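FAD-binding PCMH-type domain-containing protein (Gibberella zeae, PDB 6YJO) carries a covalently bound FAD and probably works as an oxygen-dependent flavin oxidoreductase, with oligosaccharides as its likely substrates. Local coordinates at residues R377-L383 with W419-G425; W250-V256 with A364-F368; A458-D462 with R473-K477. All coordinates share one frame; numbering follows the deposited sequence.

Contact 1 of 3, residues R377-L383 with W419-G425; sequences RHTWYIL and WQFSDHG
Arg377 and Asp423 form a salt bridge where one strand ends, at Asp423, and just before its antiparallel partner begins. The guanidinium meets the carboxylate side-on: NE of Arg377 lies 2.8 Å from OD2 of Asp423, and NH2 gives a longer bond to OD1, 3.3 Å. Because CG of Arg377 swings opposite the main-chain N (chi1 -157°) and the chain is extended to NE, the two planes end only 23° apart. NH2 also bonds Asn426 O, and Tyr427 adds a cation-pi contact. OD1 of Asp423 accepts from Gly425 N at 2.8 Å, closing an Asx turn. Arg377 NH2 and Gly425 N reach OD1 from opposite faces; with Tyr427 OH as a further partner, they would favour the charged form of this buried acid. Glycine suits position 425, since Thr379 CG2 and Arg377 NH2 occupy the place a CB would take.

Backbone bonds carry the ladder. Tyr381 with Ser422 and Leu383 with Gln420 are hydrogen-bonded pairs; Ser422 N to Tyr381 O (3.0 Å) is nearly straight at 173°.

Among side chains, CB of Ser422 sits over one face of the Tyr381 ring, 3.8 Å from its centroid, a CH-pi contact that a small residue permits. Its OG turns to Ser347. Leu383 and Gln420 run side by side on this face, where OE1 of Gln420 bonds Tyr104 OH, its side chain about 6 Å from the FAD. On the other, CD1 of Ile382 packs on CD2 of Phe421.

That apolar face is covered by helices 357-371 and 431-446. Strands 273-280 and 346-352 flank the pair within a seven-stranded antiparallel sheet.

Contact 2 of 3, residues W250-V256 with A364-F368; sequences WNENEAV and ARTLF
This is a buried, largely van der Waals helix-helix contact on the outer side of the seven-stranded antiparallel sheet, where the first turn of helix 252-268 meets the middle of helix 357-371. The short segments pass 9.6 Å apart at 141°, roughly antiparallel. Phe368 makes the largest single contribution. Its ring lies flat beneath the start of the helix, with the backbone N of Glu252 3.5 Å above the ring centre and C of Asn251 nearer the rim. The O of Trp250 comes in at the ring edge, 3.3 Å from CE1 of Phe368, where the polarised ring hydrogens suit a carbonyl.

Small alanine methyls pack beside it: CB of Ala255 reaches CE2 of Phe368 at 3.8 Å, and CB of Ala364 meets CG1 of Val256 at 3.9 Å. At the solvent rim Glu252 stretches across Ala364 and lays OE2 3.5 Å from CB of Arg365. The opposite charges stay apart, OE2 of Glu252 being 5.2 Å from NE of Arg365, so any attraction is long-range.

Asn251 is the N-cap of helix 252-268: its OD1 accepts from Glu254 N at 2.7 Å. Both helices lie against one face of the antiparallel sheet, an alpha+beta arrangement as in the substrate domain of berberine-bridge-type flavoproteins.

Contact 3 of 3, residues A458-D462 with R473-K477; sequences ANYLD and RYYGK. With FAD (flavin-adenine dinucleotide), chain C.
Tyr474, on the last turn of helix 467-475, lays one ring face against Ala458. CA of Ala458 stands 4.0 Å from the ring centroid and 14° off its normal, a CH-pi contact; CB of the same alanine touches CD2 of Tyr474 at 3.9 Å. A methyl side chain suits this place because it also has to fit against the hydroxyl end of Tyr475, and CB of Tyr474 lies over the face of the Tyr475 ring. A water tightens the same junction, accepting from Ala458 N and donating to Tyr474 O, each at 3.0 Å. The far end of Tyr474 reaches Leu461 and Asp462. There its OH is 2.9 Å from the backbone N of Asp462, a weak bond bent to 127°, and lies close to CB of Leu461; the OH is also hydrogen-bonded to Gln499 OE1.

The loop belongs to the berberine-like region that lines the flavin pocket. While Ala458 packs against Tyr474, Asn459 points away from the helix to the cofactor, and its OD1 takes a very short 2.5 Å bond from O4' of FAD, a length to be read with caution at 2.38 Å resolution. With chi1 at -84° the amide comes alongside the ribityl chain; its ND2 is held by His170 O and Tyr457 OH. Tyr460 OH lies 3.1 Å from N3 of the flavin.

Against this close fit, the chain past the helix is loose. Gly476, partly exposed, leaves the helix with positive phi, a conformation glycine tolerates readily, and Lys477 is exposed to solvent, well away from the loop.

How the contacts relate
Along the chain the contacts follow in series: contact 2 closes before contact 1 opens, and contact 3 comes last. Contacts 1 and 2 have centres 16 Å apart and share a border, because helix 357-371 leads into strand 380-386; Leu367 CD1 lies 3.4 Å from Trp380 CH2, joining the helical layer to the sheet. Contact 3 is 19 Å from contact 1, centre to centre, yet meets it where Gln420 NE2 lies 3.5 Å from Tyr460 CZ, beside the flavin. Contacts 2 and 3 stay about 15 Å apart at their nearest atoms. The sheet thus stands between an outer helical layer and the FAD pocket, which the loop of contact 3 helps to line.

Contact 1 of 3, residues R377-L383 with W419-G425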
loop_
_atom_site.group_PDB
_atom_site.type_symbol
_atom_site.label_atom_id
_atom_site.label_comp_id
_atom_site.label_asym_id
_atom_site.label_seq_id
_atom_site.Cartn_x
_atom_site.Cartn_y
_atom_site.Cartn_z
ATOM N N ARG A 377 -27.022 1.284 -1.564
ATOM C CA ARG A 377 -25.980 0.557 -0.848
ATOM C C ARG A 377 -25.230 1.519 0.066
ATOM O O ARG A 377 -24.667 2.517 -0.400
ATOM C CB ARG A 377 -25.034 -0.097 -1.853
ATOM C CG ARG A 377 -24.248 -1.300 -1.340
ATOM C CD ARG A 377 -23.433 -1.905 -2.482
ATOM N NE ARG A 377 -22.459 -2.906 -2.052
ATOM C CZ ARG A 377 -22.670 -4.220 -2.033
ATOM N NH1 ARG A 377 -23.839 -4.725 -2.399
ATOM N NH2 ARG A 377 -21.702 -5.035 -1.636
ATOM N N HIS A 378 -25.230 1.226 1.368
ATOM C CA HIS A 378 -24.598 2.074 2.372
ATOM C C HIS A 378 -23.426 1.393 3.064
ATOM O O HIS A 378 -23.020 1.819 4.149
ATOM C CB HIS A 378 -25.628 2.498 3.418
ATOM C CG HIS A 378 -26.684 3.412 2.889
ATOM N ND1 HIS A 378 -27.978 3.405 3.364
ATOM C CD2 HIS A 378 -26.637 4.371 1.935
ATOM C CE1 HIS A 378 -28.683 4.317 2.721
ATOM N NE2 HIS A 378 -27.894 4.916 1.848
ATOM N N THR A 379 -22.875 0.346 2.463
ATOM C CA THR A 379 -21.842 -0.468 3.101
ATOM C C THR A 379 -20.458 -0.069 2.602
ATOM O O THR A 379 -19.630 -0.906 2.240
ATOM C CB THR A 379 -22.126 -1.950 2.854
ATOM O OG1 THR A 379 -21.216 -2.750 3.623
ATOM C CG2 THR A 379 -22.008 -2.297 1.369
ATOM N N TRP A 380 -20.201 1.241 2.596
ATOM C CA TRP A 380 -18.991 1.812 2.025
ATOM C C TRP A 380 -18.409 2.840 2.986
ATOM O O TRP A 380 -19.030 3.214 3.985
ATOM C CB TRP A 380 -19.274 2.468 0.666
ATOM C CG TRP A 380 -20.380 3.490 0.717
ATOM C CD1 TRP A 380 -21.694 3.288 0.413
ATOM C CD2 TRP A 380 -20.266 4.868 1.108
ATOM N NE1 TRP A 380 -22.407 4.450 0.586
ATOM C CE2 TRP A 380 -21.555 5.435 1.013
ATOM C CE3 TRP A 380 -19.203 5.676 1.527
ATOM C CZ2 TRP A 380 -21.808 6.771 1.322
ATOM C CZ3 TRP A 380 -19.458 7.003 1.833
ATOM C CH2 TRP A 380 -20.750 7.536 1.728
ATOM N N TYR A 381 -17.192 3.284 2.677
ATOM C CA TYR A 381 -16.577 4.434 3.329
ATOM C C TYR A 381 -15.474 4.951 2.413
ATOM O O TYR A 381 -15.065 4.280 1.464
ATOM C CB TYR A 381 -16.034 4.085 4.722
ATOM C CG TYR A 381 -14.857 3.141 4.723
ATOM C CD1 TYR A 381 -13.564 3.609 4.519
ATOM C CD2 TYR A 381 -15.033 1.780 4.941
ATOM C CE1 TYR A 381 -12.482 2.747 4.523
ATOM C CE2 TYR A 381 -13.958 0.912 4.946
ATOM C CZ TYR A 381 -12.688 1.397 4.738
ATOM O OH TYR A 381 -11.624 0.524 4.743
ATOM N N ILE A 382 -14.995 6.157 2.712
ATOM C CA ILE A 382 -14.015 6.838 1.871
ATOM C C ILE A 382 -12.945 7.471 2.753
ATOM O O ILE A 382 -13.255 8.086 3.777
ATOM C CB ILE A 382 -14.691 7.901 0.980
ATOM C CG1 ILE A 382 -15.675 7.227 0.019
ATOM C CG2 ILE A 382 -13.640 8.714 0.220
ATOM C CD1 ILE A 382 -16.502 8.189 -0.815
ATOM N N LEU A 383 -11.684 7.326 2.345
ATOM C CA LEU A 383 -10.543 7.904 3.049
ATOM C C LEU A 383 -9.784 8.804 2.084
ATOM O O LEU A 383 -9.305 8.337 1.044
ATOM C CB LEU A 383 -9.621 6.814 3.602
ATOM C CG LEU A 383 -10.225 5.851 4.625
ATOM C CD1 LEU A 383 -9.176 4.883 5.140
ATOM C CD2 LEU A 383 -10.857 6.617 5.769
ATOM N N TRP A 419 -7.173 9.353 -2.482
ATOM C CA TRP A 419 -8.500 8.836 -2.188
ATOM C C TRP A 419 -8.470 7.318 -2.087
ATOM O O TRP A 419 -7.762 6.646 -2.841
ATOM C CB TRP A 419 -9.494 9.242 -3.275
ATOM C CG TRP A 419 -9.584 10.712 -3.552
ATOM C CD1 TRP A 419 -8.585 11.532 -3.994
ATOM C CD2 TRP A 419 -10.755 11.531 -3.444
ATOM N NE1 TRP A 419 -9.058 12.812 -4.149
ATOM C CE2 TRP A 419 -10.387 12.840 -3.819
ATOM C CE3 TRP A 419 -12.077 11.287 -3.058
ATOM C CZ2 TRP A 419 -11.293 13.899 -3.820
ATOM C CZ3 TRP A 419 -12.976 12.339 -3.063
ATOM C CH2 TRP A 419 -12.579 13.627 -3.440
ATOM N N GLN A 420 -9.247 6.778 -1.155
ATOM C CA GLN A 420 -9.547 5.355 -1.137
ATOM C C GLN A 420 -11.048 5.177 -0.987
ATOM O O GLN A 420 -11.668 5.790 -0.112
ATOM C CB GLN A 420 -8.814 4.618 -0.013
ATOM C CG GLN A 420 -8.904 3.108 -0.156
ATOM C CD GLN A 420 -8.307 2.353 1.013
ATOM O OE1 GLN A 420 -8.127 1.137 0.948
ATOM N NE2 GLN A 420 -8.006 3.066 2.090
ATOM N N PHE A 421 -11.629 4.355 -1.854
ATOM C CA PHE A 421 -13.040 4.001 -1.791
ATOM C C PHE A 421 -13.126 2.526 -1.435
ATOM O O PHE A 421 -12.545 1.688 -2.131
ATOM C CB PHE A 421 -13.744 4.266 -3.124
ATOM C CG PHE A 421 -13.436 5.613 -3.727
ATOM C CD1 PHE A 421 -12.225 5.848 -4.359
ATOM C CD2 PHE A 421 -14.373 6.632 -3.694
ATOM C CE1 PHE A 421 -11.946 7.080 -4.925
ATOM C CE2 PHE A 421 -14.102 7.864 -4.260
ATOM C CZ PHE A 421 -12.886 8.087 -4.878
ATOM N N SER A 422 -13.834 2.207 -0.355
ATOM C CA SER A 422 -14.005 0.828 0.070
ATOM C C SER A 422 -15.483 0.495 0.229
ATOM O O SER A 422 -16.332 1.371 0.425
ATOM C CB SER A 422 -13.264 0.548 1.384
ATOM O OG SER A 422 -11.860 0.577 1.187
ATOM N N ASP A 423 -15.780 -0.797 0.120
ATOM C CA ASP A 423 -17.122 -1.322 0.347
ATOM C C ASP A 423 -16.971 -2.694 0.976
ATOM O O ASP A 423 -16.313 -3.568 0.405
ATOM C CB ASP A 423 -17.918 -1.404 -0.960
ATOM C CG ASP A 423 -19.277 -2.067 -0.784
ATOM O OD1 ASP A 423 -19.333 -3.228 -0.321
ATOM O OD2 ASP A 423 -20.295 -1.421 -1.109
ATOM N N HIS A 424 -17.564 -2.879 2.151
ATOM C CA HIS A 424 -17.476 -4.162 2.832
ATOM C C HIS A 424 -18.874 -4.738 3.015
ATOM O O HIS A 424 -19.297 -5.030 4.138
ATOM C CB HIS A 424 -16.748 -4.008 4.174
ATOM C CG HIS A 424 -15.304 -3.620 4.036
ATOM N ND1 HIS A 424 -14.269 -4.454 4.404
ATOM C CD2 HIS A 424 -14.725 -2.491 3.562
ATOM C CE1 HIS A 424 -13.116 -3.854 4.167
ATOM N NE2 HIS A 424 -13.365 -2.661 3.655
ATOM N N GLY A 425 -19.599 -4.890 1.912
ATOM C CA GLY A 425 -20.932 -5.446 1.957
ATOM C C GLY A 425 -21.006 -6.834 1.364
ATOM O O GLY A 425 -20.080 -7.635 1.518
#

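Contact 2 of 3, residues W250-V256 with A364-F368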
loop_
_atom_site.group_PDB
_atom_site.type_symbol
_atom_site.label_atom_id
_atom_site.label_comp_id
_atom_site.label_asym_id
_atom_site.label_seq_id
_atom_site.Cartn_x
_atom_site.Cartn_y
_atom_site.Cartn_z
ATOM N N TRP A 250 -21.622 16.823 7.988
ATOM C CA TRP A 250 -21.866 17.718 6.866
ATOM C C TRP A 250 -23.180 17.399 6.165
ATOM O O TRP A 250 -23.649 16.258 6.153
ATOM C CB TRP A 250 -20.741 17.597 5.840
ATOM C CG TRP A 250 -19.451 18.242 6.210
ATOM C CD1 TRP A 250 -19.252 19.237 7.123
ATOM C CD2 TRP A 250 -18.167 17.933 5.662
ATOM N NE1 TRP A 250 -17.917 19.565 7.173
ATOM C CE2 TRP A 250 -17.231 18.778 6.286
ATOM C CE3 TRP A 250 -17.721 17.022 4.701
ATOM C CZ2 TRP A 250 -15.872 18.737 5.982
ATOM C CZ3 TRP A 250 -16.375 16.982 4.399
ATOM C CH2 TRP A 250 -15.465 17.835 5.036
ATOM N N ASN A 251 -23.771 18.435 5.575
ATOM C CA ASN A 251 -24.727 18.298 4.490
ATOM C C ASN A 251 -24.007 18.553 3.169
ATOM O O ASN A 251 -22.857 18.992 3.146
ATOM C CB ASN A 251 -25.904 19.262 4.688
ATOM C CG ASN A 251 -25.468 20.717 4.771
ATOM O OD1 ASN A 251 -24.715 21.203 3.932
ATOM N ND2 ASN A 251 -25.936 21.415 5.794
ATOM N N GLU A 252 -24.694 18.259 2.060
ATOM C CA GLU A 252 -24.068 18.358 0.743
ATOM C C GLU A 252 -23.266 19.642 0.585
ATOM O O GLU A 252 -22.100 19.611 0.179
ATOM C CB GLU A 252 -25.129 18.272 -0.355
ATOM C CG GLU A 252 -24.549 18.462 -1.748
ATOM C CD GLU A 252 -25.508 18.064 -2.856
ATOM O OE1 GLU A 252 -26.477 17.334 -2.571
ATOM O OE2 GLU A 252 -25.287 18.484 -4.010
ATOM N N ASN A 253 -23.873 20.785 0.908
ATOM C CA ASN A 253 -23.219 22.063 0.658
ATOM C C ASN A 253 -22.171 22.404 1.710
ATOM O O ASN A 253 -21.235 23.149 1.403
ATOM C CB ASN A 253 -24.252 23.187 0.572
ATOM C CG ASN A 253 -23.608 24.546 0.450
ATOM O OD1 ASN A 253 -23.079 24.903 -0.602
ATOM N ND2 ASN A 253 -23.643 25.314 1.532
ATOM N N GLU A 254 -22.303 21.889 2.937
ATOM C CA GLU A 254 -21.215 21.994 3.900
ATOM C C GLU A 254 -20.045 21.091 3.546
ATOM O O GLU A 254 -18.951 21.286 4.085
ATOM C CB GLU A 254 -21.697 21.654 5.311
ATOM C CG GLU A 254 -22.402 22.792 6.021
ATOM C CD GLU A 254 -22.827 22.421 7.426
ATOM O OE1 GLU A 254 -22.903 21.211 7.725
ATOM O OE2 GLU A 254 -23.081 23.342 8.232
ATOM N N ALA A 255 -20.253 20.109 2.666
ATOM C CA ALA A 255 -19.174 19.247 2.205
ATOM C C ALA A 255 -18.441 19.815 0.996
ATOM O O ALA A 255 -17.236 19.588 0.862
ATOM C CB ALA A 255 -19.717 17.857 1.868
ATOM N N VAL A 256 -19.122 20.548 0.107
ATOM C CA VAL A 256 -18.399 21.211 -0.978
ATOM C C VAL A 256 -17.465 22.266 -0.403
ATOM O O VAL A 256 -16.354 22.465 -0.901
ATOM C CB VAL A 256 -19.361 21.815 -2.029
ATOM C CG1 VAL A 256 -20.569 20.918 -2.274
ATOM C CG2 VAL A 256 -19.792 23.245 -1.673
ATOM N N ALA A 364 -19.925 15.525 -4.184
ATOM C CA ALA A 364 -20.814 15.643 -3.032
ATOM C C ALA A 364 -22.273 15.451 -3.423
ATOM O O ALA A 364 -23.080 15.026 -2.593
ATOM C CB ALA A 364 -20.615 17.004 -2.358
ATOM N N ARG A 365 -22.632 15.767 -4.672
ATOM C CA ARG A 365 -23.985 15.497 -5.157
ATOM C C ARG A 365 -24.211 13.999 -5.309
ATOM O O ARG A 365 -25.271 13.481 -4.943
ATOM C CB ARG A 365 -24.214 16.212 -6.494
ATOM C CG ARG A 365 -25.628 16.105 -7.065
ATOM C CD ARG A 365 -25.814 17.113 -8.199
ATOM N NE ARG A 365 -27.201 17.253 -8.632
ATOM C CZ ARG A 365 -27.650 18.248 -9.396
ATOM N NH1 ARG A 365 -26.826 19.203 -9.811
ATOM N NH2 ARG A 365 -28.930 18.292 -9.744
ATOM N N THR A 366 -23.215 13.293 -5.844
ATOM C CA THR A 366 -23.326 11.858 -6.068
ATOM C C THR A 366 -23.274 11.079 -4.756
ATOM O O THR A 366 -23.934 10.045 -4.625
ATOM C CB THR A 366 -22.204 11.420 -7.013
ATOM O OG1 THR A 366 -21.938 12.476 -7.948
ATOM C CG2 THR A 366 -22.593 10.168 -7.782
ATOM N N LEU A 367 -22.519 11.574 -3.773
ATOM C CA LEU A 367 -22.382 10.885 -2.493
ATOM C C LEU A 367 -23.607 11.100 -1.615
ATOM O O LEU A 367 -24.181 10.140 -1.094
ATOM C CB LEU A 367 -21.126 11.375 -1.776
ATOM C CG LEU A 367 -20.627 10.515 -0.617
ATOM C CD1 LEU A 367 -20.005 9.227 -1.142
ATOM C CD2 LEU A 367 -19.640 11.300 0.239
ATOM N N PHE A 368 -24.022 12.357 -1.439
ATOM C CA PHE A 368 -25.203 12.627 -0.626
ATOM C C PHE A 368 -26.468 12.147 -1.319
ATOM O O PHE A 368 -27.465 11.849 -0.652
ATOM C CB PHE A 368 -25.285 14.118 -0.292
ATOM C CG PHE A 368 -24.468 14.501 0.909
ATOM C CD1 PHE A 368 -25.032 14.496 2.174
ATOM C CD2 PHE A 368 -23.131 14.838 0.777
ATOM C CE1 PHE A 368 -24.283 14.834 3.283
ATOM C CE2 PHE A 368 -22.376 15.175 1.885
ATOM C CZ PHE A 368 -22.954 15.173 3.139
#

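Contact 3 of 3, residues A458-D462 with R473-K477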
loop_
_atom_site.group_PDB
_atom_site.type_symbol
_atom_site.label_atom_id
_atom_site.label_comp_id
_atom_site.label_asym_id
_atom_site.label_seq_id
_atom_site.Cartn_x
_atom_site.Cartn_y
_atom_site.Cartn_z
ATOM N N ALA A 458 -1.332 1.836 -6.479
ATOM C CA ALA A 458 -1.204 0.398 -6.709
ATOM C C ALA A 458 -1.516 -0.410 -5.454
ATOM O O ALA A 458 -2.138 -1.476 -5.540
ATOM C CB ALA A 458 0.201 0.070 -7.211
ATOM N N ASN A 459 -1.079 0.060 -4.280
ATOM C CA ASN A 459 -1.374 -0.671 -3.050
ATOM C C ASN A 459 -2.864 -0.682 -2.729
ATOM O O ASN A 459 -3.320 -1.558 -1.987
ATOM C CB ASN A 459 -0.592 -0.080 -1.876
ATOM C CG ASN A 459 0.824 -0.626 -1.782
ATOM O OD1 ASN A 459 1.073 -1.794 -2.075
ATOM N ND2 ASN A 459 1.759 0.222 -1.370
ATOM N N TYR A 460 -3.622 0.276 -3.250
ATOM C CA TYR A 460 -5.087 0.249 -3.215
ATOM C C TYR A 460 -5.645 -0.155 -4.575
ATOM O O TYR A 460 -6.563 0.476 -5.103
ATOM C CB TYR A 460 -5.634 1.611 -2.795
ATOM C CG TYR A 460 -5.268 2.082 -1.398
ATOM C CD1 TYR A 460 -4.788 1.204 -0.433
ATOM C CD2 TYR A 460 -5.424 3.417 -1.042
ATOM C CE1 TYR A 460 -4.466 1.645 0.836
ATOM C CE2 TYR A 460 -5.107 3.864 0.217
ATOM C CZ TYR A 460 -4.626 2.979 1.158
ATOM O OH TYR A 460 -4.307 3.435 2.426
ATOM N N LEU A 461 -5.090 -1.215 -5.160
ATOM C CA LEU A 461 -5.381 -1.540 -6.551
ATOM C C LEU A 461 -6.871 -1.768 -6.762
ATOM O O LEU A 461 -7.542 -2.425 -5.960
ATOM C CB LEU A 461 -4.593 -2.777 -6.984
ATOM C CG LEU A 461 -4.797 -4.064 -6.181
ATOM C CD1 LEU A 461 -5.832 -4.963 -6.843
ATOM C CD2 LEU A 461 -3.469 -4.792 -6.018
ATOM N N ASP A 462 -7.388 -1.202 -7.852
ATOM C CA ASP A 462 -8.766 -1.418 -8.272
ATOM C C ASP A 462 -8.805 -2.703 -9.091
ATOM O O ASP A 462 -8.278 -2.753 -10.207
ATOM C CB ASP A 462 -9.278 -0.230 -9.078
ATOM C CG ASP A 462 -10.743 -0.361 -9.436
ATOM O OD1 ASP A 462 -11.253 -1.499 -9.430
ATOM O OD2 ASP A 462 -11.385 0.674 -9.715
ATOM N N ARG A 473 -2.670 4.059 -14.788
ATOM C CA ARG A 473 -3.020 4.899 -13.649
ATOM C C ARG A 473 -2.078 4.713 -12.466
ATOM O O ARG A 473 -1.766 5.689 -11.773
ATOM C CB ARG A 473 -4.461 4.612 -13.216
ATOM C CG ARG A 473 -5.501 4.899 -14.290
ATOM C CD ARG A 473 -5.585 6.381 -14.633
ATOM N NE ARG A 473 -6.493 6.624 -15.751
ATOM C CZ ARG A 473 -6.640 7.796 -16.363
ATOM N NH1 ARG A 473 -5.936 8.852 -15.972
ATOM N NH2 ARG A 473 -7.493 7.909 -17.375
ATOM N N TYR A 474 -1.619 3.484 -12.205
ATOM C CA TYR A 474 -0.694 3.285 -11.091
ATOM C C TYR A 474 0.679 3.866 -11.405
ATOM O O TYR A 474 1.326 4.456 -10.530
ATOM C CB TYR A 474 -0.538 1.800 -10.759
ATOM C CG TYR A 474 -1.807 1.020 -10.502
ATOM C CD1 TYR A 474 -3.010 1.650 -10.204
ATOM C CD2 TYR A 474 -1.787 -0.367 -10.543
ATOM C CE1 TYR A 474 -4.160 0.909 -9.971
ATOM C CE2 TYR A 474 -2.924 -1.110 -10.306
ATOM C CZ TYR A 474 -4.107 -0.470 -10.026
ATOM O OH TYR A 474 -5.245 -1.206 -9.793
ATOM N N TYR A 475 1.141 3.702 -12.644
ATOM C CA TYR A 475 2.531 3.941 -12.997
ATOM C C TYR A 475 2.732 5.077 -13.988
ATOM O O TYR A 475 3.879 5.484 -14.206
ATOM C CB TYR A 475 3.146 2.648 -13.556
ATOM C CG TYR A 475 2.911 1.472 -12.632
ATOM C CD1 TYR A 475 3.248 1.549 -11.288
ATOM C CD2 TYR A 475 2.312 0.309 -13.086
ATOM C CE1 TYR A 475 3.020 0.490 -10.427
ATOM C CE2 TYR A 475 2.081 -0.754 -12.232
ATOM C CZ TYR A 475 2.435 -0.656 -10.905
ATOM O OH TYR A 475 2.205 -1.711 -10.055
ATOM N N GLY A 476 1.669 5.597 -14.590
ATOM C CA GLY A 476 1.779 6.846 -15.325
ATOM C C GLY A 476 2.834 6.792 -16.413
ATOM O O GLY A 476 2.901 5.844 -17.202
ATOM N N LYS A 477 3.671 7.830 -16.461
ATOM C CA LYS A 477 4.677 7.975 -17.509
ATOM C C LYS A 477 5.918 7.123 -17.260
ATOM O O LYS A 477 6.886 7.224 -18.023
ATOM C CB LYS A 477 5.076 9.446 -17.663
ATOM C CG LYS A 477 5.809 10.039 -16.462
ATOM C CD LYS A 477 6.260 11.468 -16.746
ATOM C CE LYS A 477 6.929 12.098 -15.534
ATOM N NZ LYS A 477 7.688 13.332 -15.887
HETATM P PA FAD C . 0.714 -9.468 -0.607
HETATM O O1A FAD C . -0.559 -9.971 -1.176
HETATM O O2A FAD C . 1.570 -10.549 0.073
HETATM O O5B FAD C . 1.559 -8.714 -1.702
HETATM C C5B FAD C . 0.963 -7.711 -2.550
HETATM C C4B FAD C . 1.784 -7.568 -3.803
HETATM O O4B FAD C . 3.192 -7.586 -3.458
HETATM C C3B FAD C . 1.588 -8.685 -4.823
HETATM O O3B FAD C . 1.726 -8.189 -6.150
HETATM C C2B FAD C . 2.710 -9.655 -4.458
HETATM O O2B FAD C . 3.086 -10.477 -5.554
HETATM C C1B FAD C . 3.825 -8.675 -4.103
HETATM N N9A FAD C . 4.847 -9.229 -3.217
HETATM C C8A FAD C . 4.693 -9.669 -1.927
HETATM N N7A FAD C . 5.792 -10.128 -1.381
HETATM C C5A FAD C . 6.742 -9.980 -2.386
HETATM C C6A FAD C . 8.114 -10.281 -2.440
HETATM N N6A FAD C . 8.805 -10.816 -1.431
HETATM N N1A FAD C . 8.764 -10.011 -3.594
HETATM C C2A FAD C . 8.082 -9.475 -4.608
HETATM N N3A FAD C . 6.790 -9.148 -4.670
HETATM C C4A FAD C . 6.168 -9.431 -3.516
HETATM N N1 FAD C . -1.662 0.791 2.148
HETATM C C2 FAD C . -1.257 2.065 2.430
HETATM O O2 FAD C . -0.580 2.721 1.630
HETATM N N3 FAD C . -1.607 2.645 3.640
HETATM C C4 FAD C . -2.355 2.052 4.638
HETATM O O4 FAD C . -2.605 2.664 5.674
HETATM C C4X FAD C . -2.779 0.701 4.327
HETATM N N5 FAD C . -3.491 0.063 5.214
HETATM C C5X FAD C . -3.890 -1.231 4.916
HETATM C C6 FAD C . -4.675 -1.923 5.830
HETATM C C7 FAD C . -5.078 -3.231 5.595
HETATM C C7M FAD C . -5.907 -3.948 6.629
HETATM C C8 FAD C . -4.748 -3.845 4.374
HETATM C C8M FAD C . -5.174 -5.255 4.072
HETATM C C9 FAD C . -3.983 -3.148 3.443
HETATM C C9A FAD C . -3.560 -1.851 3.702
HETATM N N10 FAD C . -2.779 -1.127 2.781
HETATM C C10 FAD C . -2.380 0.155 3.055
HETATM C "C1'" FAD C . -2.426 -1.707 1.478
HETATM C "C2'" FAD C . -1.061 -2.376 1.449
HETATM O "O2'" FAD C . -0.036 -1.387 1.362
HETATM C "C3'" FAD C . -0.988 -3.277 0.215
HETATM O "O3'" FAD C . -2.090 -4.176 0.262
HETATM C "C4'" FAD C . 0.298 -4.092 0.100
HETATM O "O4'" FAD C . 0.755 -4.098 -1.253
HETATM C "C5'" FAD C . 0.083 -5.511 0.572
HETATM O "O5'" FAD C . 1.362 -6.135 0.792
HETATM P P FAD C . 1.455 -7.569 1.416
HETATM O O1P FAD C . 2.865 -8.129 1.210
HETATM O O2P FAD C . 0.951 -7.533 2.812
HETATM O O3P FAD C . 0.416 -8.353 0.480
HETATM O O HOH W 1 0.782 3.525 -7.746
#